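Local atomic coordinates of putative NAD dependent dehydrogenase (Micromonospora echinospora, PDB entry 6NOR), a protein that binds NAD in a Rossmann-type fold and probably acts as an oxidoreductase in the biosynthesis of the antibiotic gentamicin. Residues A[149-154]-A[203-208]; A[318-323]-A[328-333]; A[36-41]-A[306-311]; A[123-128]-A[336-341]. All coordinates share one frame; numbering follows the deposited sequence.

Interaction 1 (A[149-154]-A[203-208]); sequences PKFVRA and VELCRW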
loop_
_atom_site.group_PDB
_atom_site.type_symbol
_atom_site.label_atom_id
_atom_site.label_comp_id
_atom_site.label_asym_id
_atom_site.label_seq_id
_atom_site.Cartn_x
_atom_site.Cartn_y
_atom_site.Cartn_z
ATOM N N PRO A 149 7.551 -5.216 18.588
ATOM C CA PRO A 149 6.212 -5.805 18.692
ATOM C C PRO A 149 5.697 -6.352 17.355
ATOM O O PRO A 149 5.162 -7.458 17.279
ATOM C CB PRO A 149 5.358 -4.627 19.154
ATOM C CG PRO A 149 6.311 -3.710 19.823
ATOM C CD PRO A 149 7.599 -3.840 19.105
ATOM N N LYS A 150 5.876 -5.564 16.305
ATOM C CA LYS A 150 5.467 -5.959 14.972
ATOM C C LYS A 150 6.222 -7.184 14.473
ATOM O O LYS A 150 5.623 -8.080 13.884
ATOM C CB LYS A 150 5.656 -4.787 14.001
ATOM C CG LYS A 150 5.228 -5.062 12.605
ATOM C CD LYS A 150 5.431 -3.847 11.722
ATOM C CE LYS A 150 4.750 -2.644 12.323
ATOM N NZ LYS A 150 4.906 -1.506 11.435
ATOM N N PHE A 151 7.534 -7.219 14.705
ATOM C CA PHE A 151 8.365 -8.328 14.258
ATOM C C PHE A 151 8.138 -9.581 15.097
ATOM O O PHE A 151 8.215 -10.675 14.591
ATOM C CB PHE A 151 9.843 -7.928 14.288
ATOM C CG PHE A 151 10.243 -6.980 13.185
ATOM C CD1 PHE A 151 9.419 -6.760 12.101
ATOM C CD2 PHE A 151 11.424 -6.293 13.251
ATOM C CE1 PHE A 151 9.789 -5.877 11.087
ATOM C CE2 PHE A 151 11.803 -5.418 12.249
ATOM C CZ PHE A 151 10.983 -5.207 11.166
ATOM N N VAL A 152 7.839 -9.416 16.375
ATOM C CA VAL A 152 7.498 -10.533 17.230
ATOM C C VAL A 152 6.244 -11.226 16.720
ATOM O O VAL A 152 6.213 -12.442 16.561
ATOM C CB VAL A 152 7.294 -10.074 18.687
ATOM C CG1 VAL A 152 6.690 -11.171 19.504
ATOM C CG2 VAL A 152 8.622 -9.638 19.286
ATOM N N ARG A 153 5.219 -10.435 16.434
ATOM C CA ARG A 153 4.033 -10.931 15.756
ATOM C C ARG A 153 4.352 -11.674 14.470
ATOM O O ARG A 153 3.853 -12.757 14.244
ATOM C CB ARG A 153 3.085 -9.783 15.445
ATOM C CG ARG A 153 1.837 -10.229 14.734
ATOM C CD ARG A 153 1.100 -11.281 15.543
ATOM N NE ARG A 153 -0.308 -11.320 15.205
ATOM C CZ ARG A 153 -1.051 -12.417 15.210
ATOM N NH1 ARG A 153 -0.511 -13.580 15.523
ATOM N NH2 ARG A 153 -2.335 -12.348 14.895
ATOM N N ALA A 154 5.190 -11.094 13.625
ATOM C CA ALA A 154 5.532 -11.728 12.362
ATOM C C ALA A 154 6.339 -13.019 12.582
ATOM O O ALA A 154 6.192 -13.999 11.843
ATOM C CB ALA A 154 6.306 -10.762 11.480
ATOM N N VAL A 203 21.280 -9.718 9.982
ATOM C CA VAL A 203 21.668 -11.110 10.208
ATOM C C VAL A 203 20.948 -11.682 11.426
ATOM O O VAL A 203 20.481 -12.801 11.388
ATOM C CB VAL A 203 23.180 -11.256 10.369
ATOM C CG1 VAL A 203 23.515 -12.655 10.810
ATOM C CG2 VAL A 203 23.871 -10.955 9.040
ATOM N N GLU A 204 20.811 -10.904 12.488
ATOM C CA GLU A 204 20.101 -11.397 13.655
ATOM C C GLU A 204 18.625 -11.688 13.308
ATOM O O GLU A 204 18.098 -12.742 13.672
ATOM C CB GLU A 204 20.207 -10.401 14.822
ATOM C CG GLU A 204 19.723 -10.954 16.165
ATOM C CD GLU A 204 20.102 -10.080 17.379
ATOM O OE1 GLU A 204 20.496 -8.911 17.189
ATOM O OE2 GLU A 204 19.997 -10.569 18.531
ATOM N N LEU A 205 17.981 -10.770 12.585
ATOM C CA LEU A 205 16.588 -10.944 12.164
ATOM C C LEU A 205 16.402 -12.159 11.279
ATOM O O LEU A 205 15.478 -12.920 11.497
ATOM C CB LEU A 205 16.083 -9.711 11.433
ATOM C CG LEU A 205 15.837 -8.537 12.371
ATOM C CD1 LEU A 205 15.708 -7.219 11.603
ATOM C CD2 LEU A 205 14.602 -8.813 13.232
ATOM N N CYS A 206 17.286 -12.348 10.296
ATOM C CA CYS A 206 17.234 -13.535 9.433
ATOM C C CYS A 206 17.254 -14.849 10.209
ATOM O O CYS A 206 16.374 -15.684 10.027
ATOM C CB CYS A 206 18.401 -13.563 8.447
ATOM S SG CYS A 206 18.173 -12.711 6.908
ATOM N N ARG A 207 18.288 -15.047 11.027
ATOM C CA ARG A 207 18.415 -16.232 11.890
ATOM C C ARG A 207 17.150 -16.502 12.650
ATOM O O ARG A 207 16.614 -17.593 12.642
ATOM C CB ARG A 207 19.506 -16.049 12.938
ATOM C CG ARG A 207 20.891 -16.194 12.499
ATOM C CD ARG A 207 21.805 -16.089 13.725
ATOM N NE ARG A 207 21.960 -17.352 14.449
ATOM C CZ ARG A 207 21.708 -17.497 15.744
ATOM N NH1 ARG A 207 21.256 -16.475 16.454
ATOM N NH2 ARG A 207 21.892 -18.665 16.327
ATOM N N TRP A 208 16.717 -15.467 13.342
ATOM C CA TRP A 208 15.614 -15.525 14.275
ATOM C C TRP A 208 14.323 -15.878 13.586
ATOM O O TRP A 208 13.592 -16.742 14.050
ATOM C CB TRP A 208 15.495 -14.189 14.981
ATOM C CG TRP A 208 14.320 -14.023 15.878
ATOM C CD1 TRP A 208 13.995 -14.786 16.974
ATOM C CD2 TRP A 208 13.341 -12.984 15.806
ATOM N NE1 TRP A 208 12.865 -14.285 17.568
ATOM C CE2 TRP A 208 12.449 -13.177 16.874
ATOM C CE3 TRP A 208 13.131 -11.910 14.934
ATOM C CZ2 TRP A 208 11.361 -12.338 17.094
ATOM C CZ3 TRP A 208 12.047 -11.074 15.156
ATOM C CH2 TRP A 208 11.177 -11.297 16.221
#
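The helical layer on the mixed sheet of the GFO/IDH/MocA C-terminal domain is stitched together here, F151 and V152 of helix 149-157 meeting L205 and W208 of helix 199-209. The two helix segments run roughly parallel, at 30°, with axes 11.9 Å apart. At this spacing small side chains would not meet, and aromatic and branched ones fill the interval. W208 spans most of it. With CG anti to the backbone N (chi1 174°), its indole reaches across and brings the outer corner of the six-membered ring up to the opposite backbone: CH2 lies 3.4 Å from the carbonyl oxygen F151 O and 3.8 Å from the amide nitrogen V152 N, the latter at the edge of the ring. F151 CB also sits in the plane of the indole, at its edge, 3.9 Å from W208 CZ3. V152 adds only a looser methyl contact, CG2 to W208 CH2 at 4.3 Å. Deeper in, the benzyl ring of F151 and the isobutyl group of L205 cross at about a right angle, F151 CD2 and L205 CD2 lying 4.1 Å apart. Both side chains continue to the sheet beneath, F151 on A274 and L205 on V172, so apolar residues suit this side. The indole is fixed further by a stack with H155 and an edge-to-face contact with H332. With no hydrogen bond crossing the interface, this is the apolar packing of neighbouring helices on one face of a sheet, the layered alpha/beta arrangement of the GFO/IDH/MocA C-terminal domain.

Interaction 2 (A[318-323]-A[328-333]); sequences RQVVDA and RPMTHT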
loop_
_atom_site.group_PDB
_atom_site.type_symbol
_atom_site.label_atom_id
_atom_site.label_comp_id
_atom_site.label_asym_id
_atom_site.label_seq_id
_atom_site.Cartn_x
_atom_site.Cartn_y
_atom_site.Cartn_z
ATOM N N ARG A 318 13.434 -3.820 29.127
ATOM C CA ARG A 318 12.642 -4.368 30.202
ATOM C C ARG A 318 13.092 -5.790 30.484
ATOM O O ARG A 318 13.225 -6.195 31.623
ATOM C CB ARG A 318 11.153 -4.346 29.889
ATOM C CG ARG A 318 10.321 -4.829 31.074
ATOM C CD ARG A 318 8.864 -5.016 30.721
ATOM N NE ARG A 318 8.272 -3.825 30.113
ATOM C CZ ARG A 318 7.725 -3.802 28.899
ATOM N NH1 ARG A 318 7.699 -4.907 28.161
ATOM N NH2 ARG A 318 7.201 -2.681 28.424
ATOM N N GLN A 319 13.347 -6.546 29.437
ATOM C CA GLN A 319 13.773 -7.914 29.621
ATOM C C GLN A 319 15.193 -8.026 30.166
ATOM O O GLN A 319 15.507 -8.976 30.867
ATOM C CB GLN A 319 13.654 -8.666 28.313
ATOM C CG GLN A 319 12.219 -8.902 27.973
ATOM C CD GLN A 319 12.052 -9.903 26.877
ATOM O OE1 GLN A 319 12.815 -10.870 26.776
ATOM N NE2 GLN A 319 11.045 -9.686 26.037
ATOM N N VAL A 320 16.048 -7.067 29.848
ATOM C CA VAL A 320 17.383 -7.059 30.420
ATOM C C VAL A 320 17.343 -6.781 31.932
ATOM O O VAL A 320 17.966 -7.475 32.721
ATOM C CB VAL A 320 18.265 -6.028 29.728
ATOM C CG1 VAL A 320 19.520 -5.818 30.512
ATOM C CG2 VAL A 320 18.588 -6.493 28.306
ATOM N N VAL A 321 16.571 -5.783 32.323
ATOM C CA VAL A 321 16.350 -5.485 33.718
ATOM C C VAL A 321 15.680 -6.648 34.470
ATOM O O VAL A 321 16.050 -6.941 35.598
ATOM C CB VAL A 321 15.517 -4.216 33.860
ATOM C CG1 VAL A 321 15.092 -4.004 35.315
ATOM C CG2 VAL A 321 16.307 -3.017 33.337
ATOM N N ASP A 322 14.722 -7.328 33.844
ATOM C CA ASP A 322 14.118 -8.511 34.442
ATOM C C ASP A 322 15.159 -9.608 34.668
ATOM O O ASP A 322 15.068 -10.347 35.634
ATOM C CB ASP A 322 12.980 -9.071 33.575
ATOM C CG ASP A 322 11.769 -8.133 33.491
ATOM O OD1 ASP A 322 11.625 -7.216 34.337
ATOM O OD2 ASP A 322 10.951 -8.325 32.564
ATOM N N ALA A 323 16.138 -9.725 33.774
ATOM C CA ALA A 323 17.166 -10.748 33.910
ATOM C C ALA A 323 18.077 -10.458 35.101
ATOM O O ALA A 323 18.406 -11.347 35.858
ATOM C CB ALA A 323 17.995 -10.867 32.635
ATOM N N ARG A 328 15.210 -13.700 35.429
ATOM C CA ARG A 328 14.422 -14.192 34.298
ATOM C C ARG A 328 15.284 -14.394 33.037
ATOM O O ARG A 328 15.752 -13.425 32.453
ATOM C CB ARG A 328 13.281 -13.222 34.006
ATOM C CG ARG A 328 12.346 -13.691 32.932
ATOM C CD ARG A 328 11.680 -12.510 32.256
ATOM N NE ARG A 328 11.167 -12.872 30.942
ATOM C CZ ARG A 328 10.767 -11.995 30.029
ATOM N NH1 ARG A 328 10.825 -10.698 30.295
ATOM N NH2 ARG A 328 10.311 -12.418 28.855
ATOM N N PRO A 329 15.492 -15.654 32.617
ATOM C CA PRO A 329 16.449 -15.963 31.544
ATOM C C PRO A 329 16.063 -15.304 30.234
ATOM O O PRO A 329 14.886 -15.232 29.904
ATOM C CB PRO A 329 16.383 -17.485 31.436
ATOM C CG PRO A 329 15.019 -17.830 31.934
ATOM C CD PRO A 329 14.719 -16.838 33.024
ATOM N N MET A 330 17.039 -14.788 29.505
ATOM C CA MET A 330 16.710 -14.024 28.311
ATOM C C MET A 330 16.456 -14.904 27.094
ATOM O O MET A 330 16.988 -16.000 26.969
ATOM C CB MET A 330 17.806 -13.006 28.007
ATOM C CG MET A 330 17.722 -11.775 28.891
ATOM S SD MET A 330 19.150 -10.738 28.734
ATOM C CE MET A 330 18.719 -9.861 27.261
ATOM N N THR A 331 15.604 -14.401 26.215
ATOM C CA THR A 331 15.314 -15.036 24.946
ATOM C C THR A 331 16.534 -15.033 24.035
ATOM O O THR A 331 16.857 -16.020 23.398
ATOM C CB THR A 331 14.172 -14.315 24.252
ATOM O OG1 THR A 331 13.033 -14.288 25.124
ATOM C CG2 THR A 331 13.843 -14.980 22.908
ATOM N N HIS A 332 17.211 -13.898 24.002
ATOM C CA HIS A 332 18.378 -13.718 23.168
ATOM C C HIS A 332 19.647 -13.604 24.013
ATOM O O HIS A 332 19.777 -12.732 24.862
ATOM C CB HIS A 332 18.158 -12.506 22.272
ATOM C CG HIS A 332 16.855 -12.558 21.542
ATOM N ND1 HIS A 332 16.668 -13.326 20.413
ATOM C CD2 HIS A 332 15.664 -11.960 21.794
ATOM C CE1 HIS A 332 15.422 -13.200 19.999
ATOM N NE2 HIS A 332 14.792 -12.379 20.817
ATOM N N THR A 333 20.575 -14.517 23.773
ATOM C CA THR A 333 21.708 -14.741 24.664
ATOM C C THR A 333 23.025 -14.447 23.967
ATOM O O THR A 333 23.043 -14.203 22.764
ATOM C CB THR A 333 21.720 -16.188 25.150
ATOM O OG1 THR A 333 21.947 -17.046 24.027
ATOM C CG2 THR A 333 20.389 -16.535 25.802
#
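Two torsions bring Q319 and R328 together. In Q319, CG stands opposite the carbonyl carbon (chi1 -71°) and the chain runs out straight; in R328, CG lies opposite the backbone N (chi1 -175°) and the extended chain runs alongside D322 toward Q319. The guanidinium therefore lies against the glutamine, R328 NH1 being 3.2 Å from Q319 CG and R328 NH2 3.6 Å from Q319 CD. The same NH1 makes a salt bridge with D322, 3.3 Å to OD2. It meets the anti lone pair of that oxygen close to the guanidinium plane, but the N-H...O angle of 136° is far from straight. D322 OD1 turns to R48 in a second salt bridge, so an aspartate here serves two arginines. A weak backbone bond from R328 N to D322 O, 3.4 Å, marks where the chain leaves helix 313-326 and reverses; residues 328-333 then run back past the helix as the connection of a helix-loop-helix, ending at T333, the N-cap of helix 334-353; T333 N is hydrogen-bonded to D336 OD2. An alanine in place of Q319 would remove the methylene and amide beside the guanidinium, which would probably be freer to turn away from D322. Further along, M330 is bent at its thioether and sends CE to V320 CG2, 3.5 Å away, while its CG rests 3.9 Å from A323 CB. The slim alanine lets the loop come close, with A323 CA approaching R328 O to 3.4 Å in a CA-H...O contact. The flexible methionine also touches Y147 and A140, and V320 shares A140 with it.

Interaction 3 (A[36-41]-A[306-311]); sequences GGVHAE and EWIRNS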
loop_
_atom_site.group_PDB
_atom_site.type_symbol
_atom_site.label_atom_id
_atom_site.label_comp_id
_atom_site.label_asym_id
_atom_site.label_seq_id
_atom_site.Cartn_x
_atom_site.Cartn_y
_atom_site.Cartn_z
ATOM N N GLY A 36 23.016 6.279 23.940
ATOM C CA GLY A 36 23.016 6.421 25.381
ATOM C C GLY A 36 21.832 7.246 25.851
ATOM O O GLY A 36 21.270 7.000 26.912
ATOM N N GLY A 37 21.437 8.227 25.052
ATOM C CA GLY A 37 20.238 8.988 25.360
ATOM C C GLY A 37 18.951 8.171 25.272
ATOM O O GLY A 37 18.098 8.254 26.147
ATOM N N VAL A 38 18.806 7.390 24.208
ATOM C CA VAL A 38 17.644 6.522 24.049
ATOM C C VAL A 38 17.504 5.569 25.233
ATOM O O VAL A 38 16.403 5.387 25.771
ATOM C CB VAL A 38 17.722 5.687 22.754
ATOM C CG1 VAL A 38 16.518 4.721 22.647
ATOM C CG2 VAL A 38 17.800 6.601 21.541
ATOM N N HIS A 39 18.617 4.954 25.626
ATOM C CA HIS A 39 18.586 4.003 26.724
ATOM C C HIS A 39 18.265 4.705 28.035
ATOM O O HIS A 39 17.496 4.195 28.846
ATOM C CB HIS A 39 19.910 3.255 26.847
ATOM C CG HIS A 39 20.089 2.174 25.841
ATOM N ND1 HIS A 39 19.295 1.051 25.815
ATOM C CD2 HIS A 39 20.997 2.016 24.850
ATOM C CE1 HIS A 39 19.693 0.252 24.844
ATOM N NE2 HIS A 39 20.721 0.817 24.240
ATOM N N ALA A 40 18.855 5.872 28.237
ATOM C CA ALA A 40 18.571 6.692 29.416
ATOM C C ALA A 40 17.088 7.013 29.508
ATOM O O ALA A 40 16.513 7.020 30.597
ATOM C CB ALA A 40 19.374 7.987 29.389
ATOM N N GLU A 41 16.473 7.282 28.357
ATOM C CA GLU A 41 15.053 7.602 28.341
ATOM C C GLU A 41 14.221 6.355 28.578
ATOM O O GLU A 41 13.218 6.403 29.272
ATOM C CB GLU A 41 14.656 8.269 27.023
ATOM C CG GLU A 41 13.164 8.281 26.791
ATOM C CD GLU A 41 12.686 9.471 25.995
ATOM O OE1 GLU A 41 11.468 9.764 26.053
ATOM O OE2 GLU A 41 13.520 10.107 25.313
ATOM N N GLU A 306 5.546 6.443 17.945
ATOM C CA GLU A 306 6.255 5.692 18.978
ATOM C C GLU A 306 7.491 4.957 18.474
ATOM O O GLU A 306 7.610 3.743 18.637
ATOM C CB GLU A 306 5.300 4.701 19.653
ATOM C CG GLU A 306 4.311 5.353 20.601
ATOM C CD GLU A 306 3.532 4.364 21.467
ATOM O OE1 GLU A 306 3.428 3.171 21.115
ATOM O OE2 GLU A 306 3.005 4.792 22.514
ATOM N N TRP A 307 8.428 5.691 17.887
ATOM C CA TRP A 307 9.534 5.046 17.202
ATOM C C TRP A 307 10.419 4.233 18.153
ATOM O O TRP A 307 10.946 3.199 17.773
ATOM C CB TRP A 307 10.354 6.079 16.410
ATOM C CG TRP A 307 11.228 6.999 17.189
ATOM C CD1 TRP A 307 10.916 8.250 17.648
ATOM C CD2 TRP A 307 12.588 6.765 17.568
ATOM N NE1 TRP A 307 11.993 8.795 18.309
ATOM C CE2 TRP A 307 13.032 7.905 18.267
ATOM C CE3 TRP A 307 13.468 5.697 17.384
ATOM C CZ2 TRP A 307 14.316 8.005 18.794
ATOM C CZ3 TRP A 307 14.742 5.796 17.904
ATOM C CH2 TRP A 307 15.154 6.938 18.611
ATOM N N ILE A 308 10.540 4.670 19.402
ATOM C CA ILE A 308 11.373 3.965 20.360
ATOM C C ILE A 308 10.767 2.635 20.773
ATOM O O ILE A 308 11.420 1.606 20.702
ATOM C CB ILE A 308 11.622 4.805 21.603
ATOM C CG1 ILE A 308 12.392 6.076 21.234
ATOM C CG2 ILE A 308 12.395 4.008 22.615
ATOM C CD1 ILE A 308 12.771 6.954 22.439
ATOM N N ARG A 309 9.517 2.654 21.202
ATOM C CA ARG A 309 8.826 1.418 21.514
ATOM C C ARG A 309 8.684 0.498 20.301
ATOM O O ARG A 309 8.872 -0.707 20.388
ATOM C CB ARG A 309 7.450 1.718 22.087
ATOM C CG ARG A 309 6.755 0.511 22.660
ATOM C CD ARG A 309 5.367 0.879 23.191
ATOM N NE ARG A 309 4.857 -0.225 23.985
ATOM C CZ ARG A 309 4.309 -1.323 23.477
ATOM N NH1 ARG A 309 4.163 -1.457 22.169
ATOM N NH2 ARG A 309 3.897 -2.288 24.281
ATOM N N ASN A 310 8.355 1.067 19.156
ATOM C CA ASN A 310 8.132 0.251 17.986
ATOM C C ASN A 310 9.414 -0.338 17.408
ATOM O O ASN A 310 9.357 -1.336 16.715
ATOM C CB ASN A 310 7.380 1.046 16.934
ATOM C CG ASN A 310 5.893 1.026 17.167
ATOM O OD1 ASN A 310 5.379 0.072 17.710
ATOM N ND2 ASN A 310 5.195 2.067 16.749
ATOM N N SER A 311 10.569 0.244 17.726
ATOM C CA SER A 311 11.846 -0.346 17.311
ATOM C C SER A 311 12.314 -1.441 18.253
ATOM O O SER A 311 13.314 -2.091 17.985
ATOM C CB SER A 311 12.954 0.709 17.221
ATOM O OG SER A 311 12.719 1.657 16.196
#
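The indole of W307 meets V38 at the corner of its six-membered ring and carries I308, its neighbour in sequence, on one face. I308 CG1 stands 3.5 Å above the ring plane, over the centre, while W294 packs edge-to-face with the same indole. V38 comes in obliquely, its CG2 4.0 Å from W307 CH2. The indole is placed there by a chi1 of 74°, which sets CG between the backbone N and the carbonyl carbon and folds the ring back beside I308. V38 and I308 slide past each other in opposite directions, with V38 CG1 to I308 CG2 at 4.2 Å. A branched valine suits the spot because its two methyls serve two partners, one for the indole and one for the isoleucine. At the margin, E41 OE2 lies 4.3 Å from I308 CD1, its charge turned to R68 in a long, weak ion pair. The short helix 307-310 is tied by its own polar bonds. W307 O accepts from S311 N and, at 2.8 Å, from S311 OG, the two donors approaching from opposite faces of the carbonyl plane; the serine hydroxyl adds a second bond to the same carbonyl. Across the subunit interface, E306, at the N-cap, pairs in a salt bridge with R309 of a second subunit. W307 also rests on F34, and I308 on Y313, both NAD-binding residues. G36 is consistent with the last glycine of a GxGxxG pattern of Rossmann type. The contact packs helix 307-310 on helix 34-44, the helix after the first strand of the Rossmann fold, beside the NAD pocket.

Interaction 4 (A[123-128]-A[336-341]); sequences GHARQL and DAVAVV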
loop_
_atom_site.group_PDB
_atom_site.type_symbol
_atom_site.label_atom_id
_atom_site.label_comp_id
_atom_site.label_asym_id
_atom_site.label_seq_id
_atom_site.Cartn_x
_atom_site.Cartn_y
_atom_site.Cartn_z
ATOM N N GLY A 123 36.559 -14.218 18.718
ATOM C CA GLY A 123 37.289 -14.468 19.951
ATOM C C GLY A 123 36.831 -13.615 21.114
ATOM O O GLY A 123 36.504 -14.116 22.185
ATOM N N HIS A 124 36.791 -12.313 20.889
ATOM C CA HIS A 124 36.336 -11.370 21.899
ATOM C C HIS A 124 34.940 -11.684 22.387
ATOM O O HIS A 124 34.642 -11.506 23.548
ATOM C CB HIS A 124 36.361 -9.955 21.352
ATOM C CG HIS A 124 37.735 -9.408 21.170
ATOM N ND1 HIS A 124 37.993 -8.271 20.437
ATOM C CD2 HIS A 124 38.931 -9.848 21.618
ATOM C CE1 HIS A 124 39.292 -8.031 20.449
ATOM N NE2 HIS A 124 39.883 -8.977 21.153
ATOM N N ALA A 125 34.088 -12.166 21.496
ATOM C CA ALA A 125 32.699 -12.412 21.865
ATOM C C ALA A 125 32.608 -13.639 22.739
ATOM O O ALA A 125 31.937 -13.619 23.754
ATOM C CB ALA A 125 31.810 -12.576 20.623
ATOM N N ARG A 126 33.275 -14.709 22.339
ATOM C CA ARG A 126 33.284 -15.917 23.151
ATOM C C ARG A 126 33.927 -15.670 24.517
ATOM O O ARG A 126 33.475 -16.199 25.521
ATOM C CB ARG A 126 34.013 -17.056 22.432
ATOM C CG ARG A 126 33.339 -17.509 21.173
ATOM C CD ARG A 126 34.086 -18.673 20.564
ATOM N NE ARG A 126 33.405 -19.274 19.426
ATOM C CZ ARG A 126 32.636 -20.354 19.489
ATOM N NH1 ARG A 126 32.411 -20.946 20.649
ATOM N NH2 ARG A 126 32.074 -20.828 18.388
ATOM N N GLN A 127 34.968 -14.845 24.547
ATOM C CA GLN A 127 35.719 -14.602 25.778
ATOM C C GLN A 127 35.010 -13.657 26.720
ATOM O O GLN A 127 35.058 -13.828 27.937
ATOM C CB GLN A 127 37.113 -14.085 25.429
ATOM C CG GLN A 127 37.904 -15.185 24.744
ATOM C CD GLN A 127 39.139 -14.695 24.053
ATOM O OE1 GLN A 127 39.787 -13.771 24.508
ATOM N NE2 GLN A 127 39.481 -15.326 22.954
ATOM N N LEU A 128 34.341 -12.664 26.166
ATOM C CA LEU A 128 33.504 -11.792 26.972
ATOM C C LEU A 128 32.356 -12.589 27.591
ATOM O O LEU A 128 32.035 -12.455 28.765
ATOM C CB LEU A 128 32.953 -10.682 26.118
ATOM C CG LEU A 128 32.745 -9.308 26.718
ATOM C CD1 LEU A 128 33.952 -8.892 27.502
ATOM C CD2 LEU A 128 32.505 -8.341 25.569
ATOM N N ASP A 336 23.705 -16.089 20.660
ATOM C CA ASP A 336 23.157 -15.477 19.466
ATOM C C ASP A 336 24.108 -14.400 18.941
ATOM O O ASP A 336 24.346 -14.294 17.736
ATOM C CB ASP A 336 21.763 -14.901 19.735
ATOM C CG ASP A 336 20.763 -15.966 20.160
ATOM O OD1 ASP A 336 20.458 -16.849 19.336
ATOM O OD2 ASP A 336 20.255 -15.907 21.303
ATOM N N ALA A 337 24.679 -13.619 19.844
ATOM C CA ALA A 337 25.628 -12.606 19.411
ATOM C C ALA A 337 26.868 -13.238 18.762
ATOM O O ALA A 337 27.353 -12.748 17.739
ATOM C CB ALA A 337 26.026 -11.730 20.572
ATOM N N VAL A 338 27.379 -14.324 19.345
ATOM C CA VAL A 338 28.519 -15.017 18.766
ATOM C C VAL A 338 28.194 -15.500 17.349
ATOM O O VAL A 338 29.014 -15.400 16.444
ATOM C CB VAL A 338 28.953 -16.232 19.641
ATOM C CG1 VAL A 338 29.908 -17.115 18.897
ATOM C CG2 VAL A 338 29.594 -15.766 20.920
ATOM N N ALA A 339 26.988 -16.020 17.150
ATOM C CA ALA A 339 26.624 -16.490 15.832
ATOM C C ALA A 339 26.600 -15.330 14.826
ATOM O O ALA A 339 27.041 -15.480 13.697
ATOM C CB ALA A 339 25.288 -17.201 15.876
ATOM N N VAL A 340 26.106 -14.168 15.243
ATOM C CA VAL A 340 26.066 -13.013 14.348
ATOM C C VAL A 340 27.476 -12.535 14.023
ATOM O O VAL A 340 27.786 -12.240 12.876
ATOM C CB VAL A 340 25.266 -11.842 14.951
ATOM C CG1 VAL A 340 25.432 -10.609 14.112
ATOM C CG2 VAL A 340 23.802 -12.201 15.082
ATOM N N VAL A 341 28.335 -12.457 15.040
ATOM C CA VAL A 341 29.691 -11.962 14.829
ATOM C C VAL A 341 30.458 -12.830 13.815
ATOM O O VAL A 341 31.173 -12.307 12.969
ATOM C CB VAL A 341 30.493 -11.879 16.162
ATOM C CG1 VAL A 341 31.934 -11.538 15.893
ATOM C CG2 VAL A 341 29.892 -10.828 17.095
#
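R126 and V338 cross at about a right angle: the arginine chain, extended from CG to NE, passes over the isopropyl group of the valine. A chi1 of -65° keeps CG beside the backbone N, and the aliphatic part of R126 settles on both methyls, R126 CG lying 4.1 Å from V338 CG1. Further out, the same CG1 stands 4.0 Å above the guanidinium plane, offset toward its rim. An arginine suits this exposed edge because its methylenes pack on the valine while its charged end stays at the surface, where NH2 has a long, weak ion pair with E342. The other methyl, V338 CG2, turns to A125 and touches its CB at 3.9 Å. V341, one turn along, adds a looser contact, CG2 to A125 CB at 4.4 Å. The alanine, with so little side chain, lets the backbones close in to 5.8 Å between A125 CA and V338 CA. The two segments run antiparallel, at 172°, with axes 9.3 Å apart, and join helix 122-134 of the NAD-binding Rossmann fold to the long C-terminal helix 334-353. Were V338 a glycine, both methyls would go, and this is likely to open a gap beside A125 and leave the R126 chain without its apolar support. On another side of helix 334-353, V340 packs on W200 and E204 of helix 199-209, and D336 forms salt bridges with R207 and K212.

Overall arrangement
From the N terminus, 36-41 opens interaction 3 and 123-128 opens interaction 4. Interaction 1 then opens and closes within both of their loops, between 149-154 and 203-208. Interaction 3 closes at 306-311, before the short reversal of interaction 2, 318-323 to 328-333, which lies inside the loop of interaction 4; 336-341 closes that last loop. Interactions 3 and 4 therefore cross, and lie on opposite sides of the chain's centre, about 25 Å apart between centres. Each returns the chain to the Rossmann part, while interaction 1 binds helices of the C-terminal domain. Interaction 1 also touches interactions 2 and 4 directly, and P149 packed on the backbone of R309 joins it to interaction 3.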